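Local structure of T CELL surface glycoprotein CD4 (Rattus norvegicus, 1CID) at residues Met129-Leu133 / Ser143-Ile149. The protein probably acts as a T-cell co-receptor that binds MHC class II molecules, with the present fragment comprising its membrane-proximal immunoglobulin-like domains 3 and 4. Residues are numbered along the deposited sequence.
Sequences MRLIL and SRQEKVI
I149 covers L131 and L133: its CD1 lies 3.5 Å from L131 CB and 4.1 Å from L133 CB. With chi1 at 56° (p) and chi2 trans, its unbranched arm runs under the extended 129-133 backbone. L131 points to the same interior, its CD1 3.5 Å from K147 O, and reaches the C119-C161 disulfide between the sheets. Leucine and isoleucine suit this buried interior.

Strands 129-135 and 140-144 form an antiparallel hairpin. Here L131 and R144 form a hydrogen-bonded pair (CA-CA 5.6 Å), with L131 N to R144 O at 2.8 Å and R144 N to L131 O at 2.9 Å; I132 and S143 are the adjacent non-hydrogen-bonded pair, CA-CA 4.4 Å. Beyond R144, Q145 (phi/psi -103/60) and K147 (-110/-7) depart from extended geometry, turning the chain off this edge strand into strand 148-152 of the opposing sheet, a crossing characteristic of the immunoglobulin sandwich. A water donates to E146 O at 3.2 Å and, weakly, to M129 O at 3.0 Å.

On the face carrying I132 and S143, R130 (chi1 p) runs along the edge strand: NH2 donates to S143 O at 3.2 Å, NE weakly to S143 OG at 3.4 Å, and Q145 CB covers one guanidinium face. Small S143 lets the arginine lie close. R144 NE and E146 OE1 form a salt bridge (3.3 Å, its hydrogen bond weak); K147 NZ donates to G123 O and salt-bridges E35. Polar and charged groups thus gather at the partly open edge, while apolar contacts of L131 and L133 with I149 join the two sheets.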
# COMPACT_ATOMS: atom_id res chain seq x y z
N MET A 129 14.01 -2.68 -8.70
CA MET A 129 13.64 -2.39 -7.30
C MET A 129 14.50 -3.32 -6.40
O MET A 129 14.47 -4.55 -6.66
CB MET A 129 12.16 -2.52 -6.90
CG MET A 129 11.49 -1.17 -6.91
SD MET A 129 9.66 -1.21 -6.80
CE MET A 129 9.39 0.50 -7.38
N ARG A 130 15.22 -2.66 -5.46
CA ARG A 130 16.06 -3.50 -4.58
C ARG A 130 15.82 -3.08 -3.15
O ARG A 130 15.34 -1.96 -3.04
CB ARG A 130 17.50 -3.48 -4.99
CG ARG A 130 17.89 -2.12 -5.52
CD ARG A 130 18.96 -2.22 -6.59
NE ARG A 130 20.03 -3.07 -6.14
CZ ARG A 130 20.76 -4.01 -6.66
NH1 ARG A 130 20.55 -4.23 -7.93
NH2 ARG A 130 21.68 -4.80 -6.06
N LEU A 131 16.12 -3.97 -2.26
CA LEU A 131 15.96 -3.75 -0.83
C LEU A 131 17.38 -3.56 -0.24
O LEU A 131 18.37 -4.18 -0.68
CB LEU A 131 15.28 -4.97 -0.29
CG LEU A 131 13.82 -5.11 0.12
CD1 LEU A 131 13.67 -6.37 0.96
CD2 LEU A 131 13.32 -3.88 0.85
N ILE A 132 17.39 -2.68 0.72
CA ILE A 132 18.62 -2.25 1.34
C ILE A 132 18.49 -2.13 2.83
O ILE A 132 17.59 -1.43 3.29
CB ILE A 132 18.86 -0.84 0.66
CG1 ILE A 132 19.07 -0.96 -0.88
CG2 ILE A 132 20.00 -0.02 1.27
CD1 ILE A 132 18.62 0.46 -1.42
N LEU A 133 19.39 -2.75 3.54
CA LEU A 133 19.51 -2.71 5.01
C LEU A 133 20.83 -1.94 5.21
O LEU A 133 21.84 -2.32 4.65
CB LEU A 133 19.43 -4.10 5.61
CG LEU A 133 18.15 -4.56 6.28
CD1 LEU A 133 18.32 -5.93 6.75
CD2 LEU A 133 17.78 -3.64 7.43
N SER A 143 22.33 -4.91 -0.27
CA SER A 143 21.52 -4.22 -1.29
C SER A 143 21.27 -5.40 -2.21
O SER A 143 22.05 -5.73 -3.07
CB SER A 143 22.10 -3.15 -2.06
OG SER A 143 21.73 -2.53 -3.22
N ARG A 144 20.21 -6.10 -1.91
CA ARG A 144 19.86 -7.31 -2.73
C ARG A 144 18.64 -6.92 -3.56
O ARG A 144 17.81 -6.05 -3.19
CB ARG A 144 19.69 -8.59 -1.89
CG ARG A 144 20.93 -9.45 -1.81
CD ARG A 144 21.56 -9.81 -0.52
NE ARG A 144 20.70 -10.66 0.28
CZ ARG A 144 20.76 -11.25 1.48
NH1 ARG A 144 21.84 -11.10 2.26
NH2 ARG A 144 19.77 -12.04 1.99
N GLN A 145 18.59 -7.58 -4.68
CA GLN A 145 17.45 -7.33 -5.60
C GLN A 145 16.39 -8.43 -5.56
O GLN A 145 16.00 -9.13 -6.51
CB GLN A 145 18.19 -7.13 -6.88
CG GLN A 145 17.35 -6.53 -7.97
CD GLN A 145 18.28 -6.43 -9.18
OE1 GLN A 145 18.44 -5.28 -9.60
NE2 GLN A 145 18.87 -7.53 -9.68
N GLU A 146 15.87 -8.60 -4.39
CA GLU A 146 14.90 -9.49 -3.86
C GLU A 146 13.87 -8.77 -2.98
O GLU A 146 13.80 -7.53 -2.90
CB GLU A 146 15.56 -10.55 -3.04
CG GLU A 146 16.62 -11.42 -3.65
CD GLU A 146 17.46 -12.07 -2.55
OE1 GLU A 146 18.24 -11.45 -1.81
OE2 GLU A 146 17.27 -13.32 -2.42
N LYS A 147 13.02 -9.65 -2.43
CA LYS A 147 11.88 -9.14 -1.65
C LYS A 147 12.05 -9.42 -0.18
O LYS A 147 11.24 -8.92 0.64
CB LYS A 147 10.57 -9.66 -2.23
CG LYS A 147 9.81 -8.87 -3.29
CD LYS A 147 8.40 -9.39 -3.61
CE LYS A 147 7.67 -8.25 -4.33
NZ LYS A 147 6.20 -8.51 -4.24
N VAL A 148 13.07 -10.19 0.14
CA VAL A 148 13.35 -10.30 1.57
C VAL A 148 14.87 -10.39 1.73
O VAL A 148 15.45 -11.38 1.24
CB VAL A 148 12.47 -11.34 2.17
CG1 VAL A 148 12.76 -12.73 1.70
CG2 VAL A 148 12.69 -11.31 3.68
N ILE A 149 15.47 -9.36 2.34
CA ILE A 149 16.90 -9.44 2.62
C ILE A 149 17.08 -9.65 4.11
O ILE A 149 16.17 -9.22 4.79
CB ILE A 149 17.65 -8.21 2.15
CG1 ILE A 149 16.98 -7.03 2.85
CG2 ILE A 149 17.52 -8.39 0.64
CD1 ILE A 149 17.47 -5.65 2.35
O HOH W 1 12.36 -5.30 -4.73